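Local coordinates for protein glucoamylase (Thermoanaerobacterium thermosaccharolyticum, PDB 1LF6) that catalyses the stepwise release of beta-D-glucose from non-reducing ends of alpha-1,4-linked glucans, as a family 15 glycoside hydrolase, at residues A[303-308]-A[349-354]; A[435-440]-A[652-657]. All coordinates share one frame; numbering follows the deposited sequence.

Contact 1: A[303-308]-A[349-354]; sequences MILKAS and ANAFIA
Leu-305 touches the neighbouring helix at two places. Its CB lies 3.9 Å from CZ of Phe-352, and farther out its CD1 meets CB of Ala-351 at 3.8 Å. CG stands anti to the carbonyl carbon (chi1 -63°), and the extended second torsion carries CD1 across the gap. A branched leucine suits the task because one methyl can cross while the other, CD2, turns to helix 653-668. Ala-351 directs a single short methyl at its partner, which leaves room for the leucine CD1. The CA atoms nearest each other across the contact are those of Leu-305 and Phe-352, 8.4 Å apart.

The two segments belong to helices 296-306 and 342-355 of the (alpha/alpha) barrel, the toroid of six helical hairpins that forms the catalytic domain of family 15 glucoamylases. Here the last full turn of helix 296-306 packs against the later part of helix 342-355, with no hydrogen bond between them; the contact is apolar and largely buried.

At Lys-306 the backbone does much of the touching. Its N lies 3.8 Å from Phe-352 CZ, close to the plane of the ring, so the ring presents its edge to this backbone N. The lysine contributes its aliphatic root: CG reaches 4.1 Å from Phe-352 CE1, its chain crossing the phenylalanine side chain at about a right angle. A bend at chi2 (-66°) then leads the amino end away, which lets a long charged residue serve at a greasy junction. Tyr-283 of helix 269-284 and Ser-360 of helix 358-375 touch both Lys-306 and Phe-352.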
loop_
_atom_site.group_PDB
_atom_site.type_symbol
_atom_site.label_atom_id
_atom_site.label_comp_id
_atom_site.label_asym_id
_atom_site.label_seq_id
_atom_site.Cartn_x
_atom_site.Cartn_y
_atom_site.Cartn_z
ATOM N N MET A 303 -1.089 -5.720 11.072
ATOM C CA MET A 303 -0.427 -6.799 10.346
ATOM C C MET A 303 -0.049 -6.297 8.955
ATOM O O MET A 303 1.052 -6.566 8.457
ATOM C CB MET A 303 -1.350 -8.015 10.221
ATOM C CG MET A 303 -1.779 -8.593 11.563
ATOM S SD MET A 303 -2.662 -10.163 11.443
ATOM C CE MET A 303 -1.472 -11.217 12.044
ATOM N N ILE A 304 -0.969 -5.568 8.332
ATOM C CA ILE A 304 -0.724 -5.018 7.007
ATOM C C ILE A 304 0.522 -4.139 7.050
ATOM O O ILE A 304 1.381 -4.234 6.173
ATOM C CB ILE A 304 -1.936 -4.189 6.503
ATOM C CG1 ILE A 304 -3.096 -5.124 6.169
ATOM C CG2 ILE A 304 -1.542 -3.358 5.278
ATOM C CD1 ILE A 304 -4.350 -4.403 5.725
ATOM N N LEU A 305 0.635 -3.296 8.074
ATOM C CA LEU A 305 1.803 -2.425 8.199
ATOM C C LEU A 305 3.039 -3.291 8.398
ATOM O O LEU A 305 4.058 -3.114 7.732
ATOM C CB LEU A 305 1.639 -1.468 9.388
ATOM C CG LEU A 305 0.480 -0.470 9.288
ATOM C CD1 LEU A 305 0.487 0.442 10.504
ATOM C CD2 LEU A 305 0.602 0.353 7.997
ATOM N N LYS A 306 2.930 -4.242 9.318
ATOM C CA LYS A 306 4.024 -5.151 9.617
ATOM C C LYS A 306 4.484 -5.860 8.344
ATOM O O LYS A 306 5.673 -6.069 8.132
ATOM C CB LYS A 306 3.560 -6.181 10.646
ATOM C CG LYS A 306 4.491 -6.332 11.821
ATOM C CD LYS A 306 5.809 -6.910 11.399
ATOM C CE LYS A 306 6.804 -6.936 12.549
ATOM N NZ LYS A 306 8.054 -7.565 12.072
ATOM N N ALA A 307 3.524 -6.224 7.502
ATOM C CA ALA A 307 3.808 -6.921 6.251
ATOM C C ALA A 307 4.272 -6.000 5.120
ATOM O O ALA A 307 4.524 -6.470 4.007
ATOM C CB ALA A 307 2.569 -7.694 5.807
ATOM N N SER A 308 4.402 -4.704 5.397
ATOM C CA SER A 308 4.816 -3.747 4.362
ATOM C C SER A 308 6.291 -3.358 4.419
ATOM O O SER A 308 6.724 -2.415 3.751
ATOM C CB SER A 308 3.948 -2.486 4.438
ATOM O OG SER A 308 2.596 -2.795 4.147
ATOM N N ALA A 349 5.317 4.543 11.593
ATOM C CA ALA A 349 6.070 4.382 12.828
ATOM C C ALA A 349 5.229 4.806 14.039
ATOM O O ALA A 349 5.299 4.189 15.105
ATOM C CB ALA A 349 7.340 5.198 12.764
ATOM N N ASN A 350 4.437 5.861 13.880
ATOM C CA ASN A 350 3.599 6.320 14.973
ATOM C C ASN A 350 2.543 5.279 15.338
ATOM O O ASN A 350 2.179 5.141 16.512
ATOM C CB ASN A 350 2.934 7.655 14.623
ATOM C CG ASN A 350 3.906 8.810 14.686
ATOM O OD1 ASN A 350 4.828 8.809 15.505
ATOM N ND2 ASN A 350 3.704 9.807 13.832
ATOM N N ALA A 351 2.055 4.546 14.340
ATOM C CA ALA A 351 1.064 3.500 14.587
ATOM C C ALA A 351 1.753 2.362 15.345
ATOM O O ALA A 351 1.202 1.827 16.299
ATOM C CB ALA A 351 0.495 2.987 13.268
ATOM N N PHE A 352 2.959 1.995 14.917
ATOM C CA PHE A 352 3.692 0.939 15.605
ATOM C C PHE A 352 3.906 1.340 17.064
ATOM O O PHE A 352 3.787 0.514 17.963
ATOM C CB PHE A 352 5.055 0.688 14.935
ATOM C CG PHE A 352 4.982 -0.191 13.714
ATOM C CD1 PHE A 352 4.385 -1.447 13.781
ATOM C CD2 PHE A 352 5.536 0.223 12.505
ATOM C CE1 PHE A 352 4.341 -2.285 12.660
ATOM C CE2 PHE A 352 5.499 -0.605 11.378
ATOM C CZ PHE A 352 4.901 -1.859 11.457
ATOM N N ILE A 353 4.225 2.609 17.295
ATOM C CA ILE A 353 4.438 3.096 18.654
ATOM C C ILE A 353 3.160 2.945 19.464
ATOM O O ILE A 353 3.172 2.384 20.558
ATOM C CB ILE A 353 4.854 4.581 18.673
ATOM C CG1 ILE A 353 6.219 4.751 17.999
ATOM C CG2 ILE A 353 4.910 5.090 20.112
ATOM C CD1 ILE A 353 7.326 3.974 18.666
ATOM N N ALA A 354 2.059 3.443 18.912
ATOM C CA ALA A 354 0.765 3.382 19.572
ATOM C C ALA A 354 0.332 1.951 19.867
ATOM O O ALA A 354 -0.384 1.696 20.841
ATOM C CB ALA A 354 -0.285 4.062 18.711
#

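Contact 2: A[435-440]-A[652-657]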
loop_
_atom_site.group_PDB
_atom_site.type_symbol
_atom_site.label_atom_id
_atom_site.label_comp_id
_atom_site.label_asym_id
_atom_site.label_seq_id
_atom_site.Cartn_x
_atom_site.Cartn_y
_atom_site.Cartn_z
ATOM N N GLU A 435 4.605 20.790 -0.921
ATOM C CA GLU A 435 3.920 20.415 0.303
ATOM C C GLU A 435 3.691 18.911 0.261
ATOM O O GLU A 435 4.152 18.248 -0.672
ATOM C CB GLU A 435 2.609 21.194 0.446
ATOM C CG GLU A 435 1.883 21.487 -0.866
ATOM C CD GLU A 435 1.518 20.225 -1.640
ATOM O OE1 GLU A 435 2.251 19.855 -2.577
ATOM O OE2 GLU A 435 0.495 19.602 -1.305
ATOM N N ARG A 436 2.978 18.362 1.239
ATOM C CA ARG A 436 2.821 16.909 1.292
ATOM C C ARG A 436 2.133 16.177 0.134
ATOM O O ARG A 436 2.264 14.963 0.017
ATOM C CB ARG A 436 2.198 16.498 2.630
ATOM C CG ARG A 436 0.745 16.830 2.835
ATOM C CD ARG A 436 0.318 16.345 4.218
ATOM N NE ARG A 436 -1.119 16.448 4.455
ATOM C CZ ARG A 436 -1.739 15.899 5.496
ATOM N NH1 ARG A 436 -3.051 16.032 5.641
ATOM N NH2 ARG A 436 -1.044 15.213 6.392
ATOM N N TRP A 437 1.408 16.887 -0.725
ATOM C CA TRP A 437 0.777 16.216 -1.851
ATOM C C TRP A 437 1.786 16.137 -3.005
ATOM O O TRP A 437 1.491 15.593 -4.068
ATOM C CB TRP A 437 -0.492 16.952 -2.283
ATOM C CG TRP A 437 -1.551 17.035 -1.198
ATOM C CD1 TRP A 437 -2.353 18.106 -0.924
ATOM C CD2 TRP A 437 -1.913 16.014 -0.248
ATOM N NE1 TRP A 437 -3.183 17.822 0.138
ATOM C CE2 TRP A 437 -2.935 16.546 0.570
ATOM C CE3 TRP A 437 -1.472 14.704 -0.010
ATOM C CZ2 TRP A 437 -3.525 15.816 1.612
ATOM C CZ3 TRP A 437 -2.060 13.976 1.031
ATOM C CH2 TRP A 437 -3.075 14.537 1.827
ATOM N N GLU A 438 2.976 16.690 -2.770
ATOM C CA GLU A 438 4.083 16.675 -3.733
ATOM C C GLU A 438 3.801 17.403 -5.043
ATOM O O GLU A 438 4.276 16.980 -6.102
ATOM C CB GLU A 438 4.454 15.228 -4.049
ATOM C CG GLU A 438 4.501 14.320 -2.830
ATOM C CD GLU A 438 5.061 12.953 -3.152
ATOM O OE1 GLU A 438 4.324 12.112 -3.712
ATOM O OE2 GLU A 438 6.254 12.727 -2.862
ATOM N N GLU A 439 3.064 18.506 -4.982
ATOM C CA GLU A 439 2.694 19.210 -6.208
ATOM C C GLU A 439 3.080 20.672 -6.356
ATOM O O GLU A 439 3.307 21.147 -7.468
ATOM C CB GLU A 439 1.177 19.092 -6.397
ATOM C CG GLU A 439 0.661 17.667 -6.228
ATOM C CD GLU A 439 -0.856 17.585 -6.217
ATOM O OE1 GLU A 439 -1.500 18.488 -5.642
ATOM O OE2 GLU A 439 -1.404 16.606 -6.762
ATOM N N ILE A 440 3.163 21.396 -5.253
ATOM C CA ILE A 440 3.456 22.816 -5.350
ATOM C C ILE A 440 4.285 23.317 -4.180
ATOM O O ILE A 440 4.234 22.747 -3.085
ATOM C CB ILE A 440 2.132 23.598 -5.414
ATOM C CG1 ILE A 440 2.390 25.083 -5.669
ATOM C CG2 ILE A 440 1.341 23.370 -4.129
ATOM C CD1 ILE A 440 1.109 25.860 -5.931
ATOM N N LEU A 652 -3.746 1.589 1.615
ATOM C CA LEU A 652 -2.923 2.792 1.766
ATOM C C LEU A 652 -2.422 2.698 3.200
ATOM O O LEU A 652 -3.170 2.940 4.150
ATOM C CB LEU A 652 -3.738 4.081 1.573
ATOM C CG LEU A 652 -2.917 5.377 1.634
ATOM C CD1 LEU A 652 -1.937 5.417 0.467
ATOM C CD2 LEU A 652 -3.821 6.592 1.579
ATOM N N ASN A 653 -1.158 2.323 3.350
ATOM C CA ASN A 653 -0.564 2.137 4.666
ATOM C C ASN A 653 -0.712 3.312 5.621
ATOM O O ASN A 653 -0.955 3.118 6.811
ATOM C CB ASN A 653 0.905 1.733 4.510
ATOM C CG ASN A 653 1.057 0.370 3.845
ATOM O OD1 ASN A 653 0.147 -0.465 3.909
ATOM N ND2 ASN A 653 2.201 0.132 3.218
ATOM N N TRP A 654 -0.579 4.524 5.102
ATOM C CA TRP A 654 -0.727 5.721 5.916
ATOM C C TRP A 654 -2.150 5.802 6.493
ATOM O O TRP A 654 -2.341 6.202 7.654
ATOM C CB TRP A 654 -0.401 6.944 5.051
ATOM C CG TRP A 654 -0.467 8.274 5.734
ATOM C CD1 TRP A 654 -0.727 8.524 7.054
ATOM C CD2 TRP A 654 -0.314 9.550 5.106
ATOM N NE1 TRP A 654 -0.749 9.882 7.284
ATOM C CE2 TRP A 654 -0.499 10.533 6.105
ATOM C CE3 TRP A 654 -0.039 9.959 3.794
ATOM C CZ2 TRP A 654 -0.418 11.901 5.827
ATOM C CZ3 TRP A 654 0.039 11.314 3.519
ATOM C CH2 TRP A 654 -0.149 12.271 4.532
ATOM N N ALA A 655 -3.144 5.410 5.700
ATOM C CA ALA A 655 -4.528 5.448 6.160
ATOM C C ALA A 655 -4.774 4.417 7.270
ATOM O O ALA A 655 -5.516 4.671 8.216
ATOM C CB ALA A 655 -5.473 5.198 4.994
ATOM N N HIS A 656 -4.161 3.247 7.146
ATOM C CA HIS A 656 -4.311 2.221 8.169
ATOM C C HIS A 656 -3.615 2.672 9.444
ATOM O O HIS A 656 -4.089 2.404 10.549
ATOM C CB HIS A 656 -3.745 0.891 7.670
ATOM C CG HIS A 656 -4.707 0.122 6.819
ATOM N ND1 HIS A 656 -5.787 -0.555 7.350
ATOM C CD2 HIS A 656 -4.809 -0.005 5.475
ATOM C CE1 HIS A 656 -6.514 -1.059 6.368
ATOM N NE2 HIS A 656 -5.943 -0.740 5.220
ATOM N N ALA A 657 -2.495 3.370 9.283
ATOM C CA ALA A 657 -1.748 3.880 10.420
ATOM C C ALA A 657 -2.603 4.941 11.103
ATOM O O ALA A 657 -2.680 5.003 12.334
ATOM C CB ALA A 657 -0.419 4.478 9.952
#
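The loop that bears the probable catalytic base Glu-435 and acid Glu-438 meets the start of helix 653-668 where Arg-436 and Trp-437 touch Trp-654. Arg-436 NH2 comes within 3.4 Å of Trp-654 CZ2, in the indole plane and at its edge, so the cation does not rest on the pi face; the guanidinium and ring planes stand 77° apart. The arginine needs its reach: CG sits between the backbone N and the carbonyl carbon (chi1 72°), after which the chain runs extended to NE. Trp-654 answers with CG anti to its own backbone N (chi1 -179°), projecting the six-membered ring at the loop. Beside the arginine, Trp-437 CZ3 packs 4.2 Å from Trp-654 CZ3.

Glu-435 to Glu-438 forms a type I beta turn, within an (alpha/alpha) barrel whose connecting loops supply the active site. Within the turn, Arg-436 CG lies 4.1 Å above the centre of the Trp-437 indole. Glu-435 is held by backbone donors: Glu-439 N and Ile-440 N both reach OE1, the first at 2.9 Å, while Trp-437 N approaches OE2 from above the carboxylate plane; OE2 also forms a salt bridge with Arg-504. Arg-436 NH1 makes a salt bridge to Glu-605 and Trp-437 NE1 a hydrogen bond to Asp-533. His-347 stacks on Trp-654.

How the contacts relate
Both contacts are buried inside the family 15 barrel, their centres about 16 Å apart, and helix 653-668 joins them. Its Asn-653 packs on Leu-305 and its Ala-657 on Ala-351, while Trp-654, between them in sequence, points instead to the catalytic loop. Contact 1 is helix against helix, an apolar join in which aliphatic groups and one phenyl ring suffice, away from the probable catalytic residues. Contact 2 sets a helix start against an irregular loop: its large aromatic and cationic side chains span a wider gap between backbones, and their polar groups are tied to further residues around the probable active site.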